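Side-chain contacts in uncharacterized protein (Streptococcus pneumoniae, PDB 3LFT), which probably serves as the substrate-binding component of an ABC transporter and holds L-tryptophan in the cleft between two lobes: residues V7-F10 against S15-L18; D115-Q120 against V192-T197. All coordinates share one frame; numbering follows the deposited sequence.

Interaction 1 of 2, residues V7-F10 against S15-L18. With TRP (tryptophan), chain C.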
ATOM      1  N   VAL A   7      17.580  -3.844  -2.454  1.00  5.83           N
ATOM      2  CA  VAL A   7      16.110  -3.739  -2.353  1.00  6.31           C
ATOM      3  C   VAL A   7      15.663  -4.331  -1.029  1.00  6.24           C
ATOM      4  O   VAL A   7      16.001  -5.479  -0.710  1.00  6.75           O
ATOM      5  CB  VAL A   7      15.416  -4.481  -3.499  1.00  6.32           C
ATOM      6  CG1 VAL A   7      13.891  -4.456  -3.349  1.00  7.34           C
ATOM      7  CG2 VAL A   7      15.811  -3.904  -4.851  1.00  8.19           C
ATOM      8  N   LEU A   8      14.929  -3.536  -0.246  1.00  5.24           N
ATOM      9  CA  LEU A   8      14.343  -4.009   1.007  1.00  5.61           C
ATOM     10  C   LEU A   8      12.835  -4.013   0.838  1.00  5.22           C
ATOM     11  O   LEU A   8      12.216  -2.958   0.657  1.00  6.15           O
ATOM     12  CB  LEU A   8      14.747  -3.113   2.196  1.00  5.61           C
ATOM     13  CG  LEU A   8      14.154  -3.513   3.555  1.00  5.22           C
ATOM     14  CD1 LEU A   8      14.647  -4.893   4.003  1.00  6.94           C
ATOM     15  CD2 LEU A   8      14.478  -2.451   4.609  1.00  7.21           C
ATOM     16  N   GLN A   9      12.252  -5.213   0.858  1.00  5.86           N
ATOM     17  CA  GLN A   9      10.806  -5.346   0.869  1.00  6.09           C
ATOM     18  C   GLN A   9      10.370  -5.489   2.330  1.00  5.98           C
ATOM     19  O   GLN A   9      10.898  -6.306   3.068  1.00  5.99           O
ATOM     20  CB  GLN A   9      10.393  -6.545   0.032  1.00  6.24           C
ATOM     21  CG  GLN A   9       8.873  -6.712  -0.036  1.00  6.56           C
ATOM     22  CD  GLN A   9       8.469  -7.779  -1.027  1.00  7.29           C
ATOM     23  OE1 GLN A   9       9.069  -7.931  -2.094  1.00  8.39           O
ATOM     24  NE2 GLN A   9       7.421  -8.524  -0.672  1.00  6.64           N
ATOM     25  N   PHE A  10       9.394  -4.683   2.744  1.00  5.91           N
ATOM     26  CA  PHE A  10       9.074  -4.624   4.164  1.00  5.65           C
ATOM     27  C   PHE A  10       8.575  -5.969   4.691  1.00  5.18           C
ATOM     28  O   PHE A  10       8.973  -6.389   5.774  1.00  5.18           O
ATOM     29  CB  PHE A  10       8.039  -3.528   4.459  1.00  6.03           C
ATOM     30  CG  PHE A  10       7.549  -3.522   5.887  1.00  5.24           C
ATOM     31  CD1 PHE A  10       8.447  -3.485   6.960  1.00  6.54           C
ATOM     32  CD2 PHE A  10       6.184  -3.574   6.158  1.00  6.57           C
ATOM     33  CE1 PHE A  10       7.991  -3.488   8.259  1.00  6.10           C
ATOM     34  CE2 PHE A  10       5.714  -3.586   7.469  1.00  6.75           C
ATOM     35  CZ  PHE A  10       6.617  -3.542   8.522  1.00  6.66           C
ATOM     36  N   SER A  15       0.511  -7.926  -2.693  1.00  5.13           N
ATOM     37  CA  SER A  15       0.671  -6.642  -3.388  1.00  4.53           C
ATOM     38  C   SER A  15       2.136  -6.226  -3.496  1.00  5.17           C
ATOM     39  O   SER A  15       2.593  -5.798  -4.555  1.00  5.29           O
ATOM     40  CB  SER A  15      -0.130  -5.543  -2.697  1.00  4.98           C
ATOM     41  OG  SER A  15      -1.512  -5.859  -2.635  1.00  4.43           O
ATOM     42  N   LEU A  16       2.890  -6.388  -2.413  1.00  4.54           N
ATOM     43  CA  LEU A  16       4.304  -6.026  -2.466  1.00  5.14           C
ATOM     44  C   LEU A  16       5.087  -6.935  -3.400  1.00  5.19           C
ATOM     45  O   LEU A  16       6.000  -6.466  -4.090  1.00  5.78           O
ATOM     46  CB  LEU A  16       4.961  -5.963  -1.081  1.00  5.08           C
ATOM     47  CG  LEU A  16       4.312  -5.038  -0.039  1.00  5.46           C
ATOM     48  CD1 LEU A  16       5.238  -4.870   1.155  1.00  6.24           C
ATOM     49  CD2 LEU A  16       3.920  -3.659  -0.575  1.00  6.30           C
ATOM     50  N   ASP A  17       4.754  -8.218  -3.422  1.00  5.57           N
ATOM     51  CA  ASP A  17       5.401  -9.134  -4.360  1.00  5.40           C
ATOM     52  C   ASP A  17       5.176  -8.695  -5.809  1.00  5.53           C
ATOM     53  O   ASP A  17       6.092  -8.753  -6.628  1.00  5.46           O
ATOM     54  CB  ASP A  17       4.869 -10.554  -4.183  1.00  5.98           C
ATOM     55  CG  ASP A  17       5.226 -11.176  -2.848  1.00  7.91           C
ATOM     56  OD1 ASP A  17       6.219 -10.797  -2.210  1.00  9.04           O
ATOM     57  OD2 ASP A  17       4.539 -12.153  -2.487  1.00  9.35           O
ATOM     58  N   LEU A  18       3.966  -8.228  -6.121  1.00  5.48           N
ATOM     59  CA  LEU A  18       3.643  -7.765  -7.469  1.00  5.46           C
ATOM     60  C   LEU A  18       4.362  -6.450  -7.810  1.00  5.45           C
ATOM     61  O   LEU A  18       4.842  -6.282  -8.945  1.00  5.52           O
ATOM     62  CB  LEU A  18       2.126  -7.659  -7.653  1.00  5.89           C
ATOM     63  CG  LEU A  18       1.602  -7.336  -9.049  1.00  6.57           C
ATOM     64  CD1 LEU A  18       2.174  -8.223 -10.165  1.00  7.13           C
ATOM     65  CD2 LEU A  18       0.082  -7.435  -9.015  1.00  7.74           C
TER
HETATM   66  N   TRP C   1       1.626   2.063   0.060  1.00  8.29           N
HETATM   67  CA  TRP C   1       1.972   1.201   1.228  1.00  8.97           C
HETATM   68  C   TRP C   1       2.886   1.937   2.153  1.00  8.94           C
HETATM   69  O   TRP C   1       3.583   1.317   2.960  1.00  8.77           O
HETATM   70  CB  TRP C   1       2.598  -0.114   0.735  1.00  8.71           C
HETATM   71  CG  TRP C   1       1.642  -0.892  -0.134  1.00  7.83           C
HETATM   72  CD1 TRP C   1       1.618  -0.960  -1.527  1.00  8.47           C
HETATM   73  CD2 TRP C   1       0.518  -1.709   0.336  1.00  8.23           C
HETATM   74  NE1 TRP C   1       0.574  -1.760  -1.930  1.00  8.55           N
HETATM   75  CE2 TRP C   1      -0.117  -2.214  -0.885  1.00  8.59           C
HETATM   76  CE3 TRP C   1       0.029  -1.990   1.590  1.00  8.21           C
HETATM   77  CZ2 TRP C   1      -1.233  -3.021  -0.753  1.00  8.72           C
HETATM   78  CZ3 TRP C   1      -1.099  -2.799   1.686  1.00  9.20           C
HETATM   79  CH2 TRP C   1      -1.706  -3.305   0.520  1.00  8.94           C
HETATM   80  OXT TRP C   1       2.933   3.174   2.099  1.00  8.45           O
HETATM   81  O   HOH W   1       8.750 -10.225  -3.572  1.00 10.75           O
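Gln9, Asp17 and one water close a small ring of hydrogen bonds between a strand end and a helix. Gln9 NE2 donates to Asp17 OD1 over 3.0 Å, with an N-H...O angle of 169°. The oxygen lies in the plane of the Gln9 amide. The carboxylate is turned 55° from that plane. Asp17 OD1 is met on its anti side, with the donor 30° out of the carboxylate plane. The water donates both of its hydrogens: one to Gln9 OE1 at 2.7 Å, the other to Asp17 OD1 at 2.9 Å. OD1 therefore accepts twice. Gln9 NE2 also bonds to Val11 O, so both ends of the amide are engaged and its rotation is fixed.

The Gln9 chain is nearly straight, with CG anti to the backbone N, and carries the amide across to the helix. The CB of Asp17 starts away from the strand, but the carboxylate turns back to meet the Gln9 amide. Leu16 CB packs against the face of the Gln9 amide, 3.6 Å from NE2. The branched end of Leu16 goes on to the ligand. Its CD2 methyl sits over one face of the indole, 3.6 Å from CG of the bound tryptophan. Ser15 flanks the benzo ring on the same side, with CB 3.4 Å from CZ2 of the ligand.

The contact joins the first two elements of the beta-alpha-beta unit made of strand 3-9, helix 14-29 and strand 37-43. The helix start lines the ligand pocket at the C-terminal end of a parallel sheet, as in other periplasmic-binding-protein folds.

Interaction 2 of 2, residues D115-Q120 against V192-T197; sequences DHNPAQ and VPIDNT. With TRP (tryptophan), chain C.
Asp115 and Ile194 meet beside the bound tryptophan, in the cleft between the two lobes of a periplasmic-binding-protein fold. Ile194 CG2 lies 3.6 Å from Asp115 OD2, and both residues touch the ligand. The amino group of tryptophan donates from N to Asp115 OD2 over 2.7 Å. Asp115 OD1 is also close to it, so the carboxylate faces the amino group with both oxygens. This probably stabilises a positive charge there. CG of Asp115 is tucked between the backbone N and the carbonyl carbon (chi1 52°), which brings the carboxylate to the ligand.

Ile194 serves the ring instead. Its CG2 methyl rests on the indole face, 3.3 Å from CD2 of tryptophan. Its other branch runs back to Asn117, where CG1 is 3.6 Å from Asn117 OD1. The two side chains run alongside each other, pointing opposite ways. Asn196 holds the carboxylate of the ligand: ND2 donates to tryptophan O over 2.9 Å, at 156°. Its OD1 lies off the indole plane, on the face opposite Ile194, 3.4 Å from CE3 of tryptophan.

A second shell sets these groups in place. Thr92 OG1 bonds to Asp115 O as well as to the ligand. The polar end of Asn117 is held through OD1 by Gln122 NE2. Ile194 is the centre of an inverse gamma turn; its N is hydrogen-bonded to Gln150 OE1 and its O to Asn146 ND2. Next to it, Asp195 is the N-cap of helix 196-200, and its OD1 accepts from Ile198 N. The segment 115-120 has an inverse gamma turn of its own before helix 119-129, centred on Pro118 and closed by Ala119 N donating to Asn117 O over 2.8 Å.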
ATOM      1  N   ASP A 115       1.620   5.757  -3.835  1.00  5.67           N
ATOM      2  CA  ASP A 115       0.249   5.301  -4.089  1.00  5.57           C
ATOM      3  C   ASP A 115      -0.716   5.959  -3.106  1.00  5.71           C
ATOM      4  O   ASP A 115      -0.890   5.512  -1.961  1.00  6.65           O
ATOM      5  CB  ASP A 115       0.181   3.755  -4.021  1.00  6.49           C
ATOM      6  CG  ASP A 115       0.781   3.152  -2.750  1.00  6.78           C
ATOM      7  OD1 ASP A 115       1.776   3.685  -2.215  1.00  6.34           O
ATOM      8  OD2 ASP A 115       0.291   2.056  -2.332  1.00  6.32           O
ATOM      9  N   HIS A 116      -1.328   7.059  -3.546  1.00  6.31           N
ATOM     10  CA  HIS A 116      -2.312   7.786  -2.754  1.00  6.32           C
ATOM     11  C   HIS A 116      -3.640   7.025  -2.719  1.00  6.69           C
ATOM     12  O   HIS A 116      -4.160   6.613  -3.758  1.00  8.21           O
ATOM     13  CB  HIS A 116      -2.523   9.172  -3.379  1.00  7.50           C
ATOM     14  CG  HIS A 116      -3.546   9.995  -2.665  1.00  8.58           C
ATOM     15  ND1 HIS A 116      -4.843  10.138  -3.114  1.00 11.59           N
ATOM     16  CD2 HIS A 116      -3.468  10.693  -1.509  1.00 12.16           C
ATOM     17  CE1 HIS A 116      -5.518  10.890  -2.259  1.00 12.49           C
ATOM     18  NE2 HIS A 116      -4.709  11.236  -1.281  1.00 13.78           N
ATOM     19  N   ASN A 117      -4.203   6.834  -1.536  1.00  5.75           N
ATOM     20  CA  ASN A 117      -5.470   6.111  -1.435  1.00  6.29           C
ATOM     21  C   ASN A 117      -6.674   6.920  -1.901  1.00  6.39           C
ATOM     22  O   ASN A 117      -6.875   8.038  -1.428  1.00  5.82           O
ATOM     23  CB  ASN A 117      -5.720   5.660   0.003  1.00  5.41           C
ATOM     24  CG  ASN A 117      -6.910   4.713   0.094  1.00  4.75           C
ATOM     25  OD1 ASN A 117      -6.916   3.668  -0.603  1.00  5.23           O
ATOM     26  ND2 ASN A 117      -7.916   5.048   0.900  1.00  5.30           N
ATOM     27  N   PRO A 118      -7.489   6.370  -2.826  1.00  6.02           N
ATOM     28  CA  PRO A 118      -8.618   7.150  -3.360  1.00  6.57           C
ATOM     29  C   PRO A 118      -9.822   7.092  -2.420  1.00  7.00           C
ATOM     30  O   PRO A 118     -10.835   6.421  -2.675  1.00  6.53           O
ATOM     31  CB  PRO A 118      -8.899   6.495  -4.715  1.00  7.32           C
ATOM     32  CG  PRO A 118      -8.375   5.156  -4.613  1.00  8.72           C
ATOM     33  CD  PRO A 118      -7.242   5.150  -3.615  1.00  6.35           C
ATOM     34  N   ALA A 119      -9.703   7.834  -1.325  1.00  6.56           N
ATOM     35  CA  ALA A 119     -10.707   7.805  -0.282  1.00  6.82           C
ATOM     36  C   ALA A 119     -12.083   8.263  -0.755  1.00  6.30           C
ATOM     37  O   ALA A 119     -13.084   7.652  -0.402  1.00  5.40           O
ATOM     38  CB  ALA A 119     -10.250   8.639   0.913  1.00  7.99           C
ATOM     39  N   GLN A 120     -12.140   9.364  -1.494  1.00  6.01           N
ATOM     40  CA  GLN A 120     -13.431   9.860  -1.971  1.00  6.45           C
ATOM     41  C   GLN A 120     -14.168   8.796  -2.775  1.00  5.78           C
ATOM     42  O   GLN A 120     -15.369   8.555  -2.562  1.00  5.85           O
ATOM     43  CB  GLN A 120     -13.255  11.141  -2.793  1.00  6.81           C
ATOM     44  CG  GLN A 120     -14.566  11.669  -3.398  1.00 10.81           C
ATOM     45  CD  GLN A 120     -14.399  12.954  -4.194  1.00 15.47           C
ATOM     46  OE1 GLN A 120     -13.426  13.691  -4.015  1.00 17.80           O
ATOM     47  NE2 GLN A 120     -15.352  13.231  -5.078  1.00 17.54           N
ATOM     48  N   VAL A 192     -10.383  -1.021   5.385  1.00  4.27           N
ATOM     49  CA  VAL A 192      -8.944  -1.175   5.641  1.00  4.95           C
ATOM     50  C   VAL A 192      -8.200  -0.285   4.669  1.00  4.46           C
ATOM     51  O   VAL A 192      -8.414  -0.400   3.457  1.00  4.70           O
ATOM     52  CB  VAL A 192      -8.462  -2.624   5.424  1.00  4.41           C
ATOM     53  CG1 VAL A 192      -6.975  -2.749   5.768  1.00  5.36           C
ATOM     54  CG2 VAL A 192      -9.268  -3.595   6.284  1.00  5.40           C
ATOM     55  N   PRO A 193      -7.341   0.622   5.154  1.00  5.52           N
ATOM     56  CA  PRO A 193      -6.526   1.437   4.255  1.00  5.54           C
ATOM     57  C   PRO A 193      -5.428   0.607   3.589  1.00  5.43           C
ATOM     58  O   PRO A 193      -5.361  -0.631   3.762  1.00  5.03           O
ATOM     59  CB  PRO A 193      -5.953   2.526   5.172  1.00  5.97           C
ATOM     60  CG  PRO A 193      -5.971   1.940   6.528  1.00  6.56           C
ATOM     61  CD  PRO A 193      -7.103   0.940   6.574  1.00  5.09           C
ATOM     62  N   ILE A 194      -4.577   1.281   2.822  1.00  4.94           N
ATOM     63  CA  ILE A 194      -3.397   0.647   2.229  1.00  5.15           C
ATOM     64  C   ILE A 194      -2.398   0.449   3.390  1.00  4.94           C
ATOM     65  O   ILE A 194      -1.581   1.334   3.672  1.00  6.09           O
ATOM     66  CB  ILE A 194      -2.813   1.486   1.064  1.00  5.16           C
ATOM     67  CG1 ILE A 194      -3.881   1.843   0.025  1.00  6.00           C
ATOM     68  CG2 ILE A 194      -1.689   0.724   0.393  1.00  5.66           C
ATOM     69  CD1 ILE A 194      -3.374   2.871  -0.990  1.00  6.42           C
ATOM     70  N   ASP A 195      -2.528  -0.688   4.065  1.00  4.86           N
ATOM     71  CA  ASP A 195      -1.914  -0.922   5.369  1.00  4.52           C
ATOM     72  C   ASP A 195      -1.186  -2.260   5.301  1.00  4.74           C
ATOM     73  O   ASP A 195      -1.798  -3.302   5.036  1.00  4.90           O
ATOM     74  CB  ASP A 195      -3.013  -0.940   6.440  1.00  5.75           C
ATOM     75  CG  ASP A 195      -2.464  -1.125   7.834  1.00  5.87           C
ATOM     76  OD1 ASP A 195      -1.994  -2.238   8.157  1.00  6.35           O
ATOM     77  OD2 ASP A 195      -2.473  -0.130   8.606  1.00  6.69           O
ATOM     78  N   ASN A 196       0.124  -2.253   5.531  1.00  4.50           N
ATOM     79  CA  ASN A 196       0.919  -3.477   5.389  1.00  4.76           C
ATOM     80  C   ASN A 196       0.618  -4.520   6.459  1.00  4.83           C
ATOM     81  O   ASN A 196       0.666  -5.721   6.185  1.00  5.19           O
ATOM     82  CB  ASN A 196       2.407  -3.150   5.437  1.00  4.65           C
ATOM     83  CG  ASN A 196       2.823  -2.276   4.289  1.00  4.62           C
ATOM     84  OD1 ASN A 196       2.947  -2.750   3.162  1.00  4.84           O
ATOM     85  ND2 ASN A 196       3.048  -0.994   4.556  1.00  5.60           N
ATOM     86  N   THR A 197       0.353  -4.068   7.681  1.00  5.17           N
ATOM     87  CA  THR A 197       0.054  -4.974   8.802  1.00  5.39           C
ATOM     88  C   THR A 197      -1.217  -5.771   8.500  1.00  4.76           C
ATOM     89  O   THR A 197      -1.216  -7.005   8.550  1.00  4.82           O
ATOM     90  CB  THR A 197      -0.069  -4.186  10.144  1.00  5.84           C
ATOM     91  OG1 THR A 197       1.143  -3.435  10.354  1.00  9.05           O
ATOM     92  CG2 THR A 197      -0.327  -5.113  11.336  1.00  5.91           C
TER
HETATM   93  N   TRP C   1       1.626   2.063   0.060  1.00  8.29           N
HETATM   94  CA  TRP C   1       1.972   1.201   1.228  1.00  8.97           C
HETATM   95  C   TRP C   1       2.886   1.937   2.153  1.00  8.94           C
HETATM   96  O   TRP C   1       3.583   1.317   2.960  1.00  8.77           O
HETATM   97  CB  TRP C   1       2.598  -0.114   0.735  1.00  8.71           C
HETATM   98  CG  TRP C   1       1.642  -0.892  -0.134  1.00  7.83           C
HETATM   99  CD1 TRP C   1       1.618  -0.960  -1.527  1.00  8.47           C
HETATM  100  CD2 TRP C   1       0.518  -1.709   0.336  1.00  8.23           C
HETATM  101  NE1 TRP C   1       0.574  -1.760  -1.930  1.00  8.55           N
HETATM  102  CE2 TRP C   1      -0.117  -2.214  -0.885  1.00  8.59           C
HETATM  103  CE3 TRP C   1       0.029  -1.990   1.590  1.00  8.21           C
HETATM  104  CZ2 TRP C   1      -1.233  -3.021  -0.753  1.00  8.72           C
HETATM  105  CZ3 TRP C   1      -1.099  -2.799   1.686  1.00  9.20           C
HETATM  106  CH2 TRP C   1      -1.706  -3.305   0.520  1.00  8.94           C
HETATM  107  OXT TRP C   1       2.933   3.174   2.099  1.00  8.45           O

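How the interactions relate
Both interactions are largely buried, and both reach the same tryptophan. Interaction 1 stays within one lobe and reaches the surface at Asp17. Interaction 2 lies nearer the middle of the chain. It joins the end of a strand in the six-stranded sheet, and the connection that follows, to a loop after a strand of the four-stranded sheet. Interaction 1 is tied by an amide-carboxylate bond and a water, whereas interaction 2 has only packing across its segments. There Asp115 and Asn196 spend polar groups on the ligand, and Asn117 on Gln122. Leu16 and Ile194 sandwich the indole from opposite faces. The two contacts also touch directly: Leu16 CD1 lies 3.7 Å from Asn196 OD1.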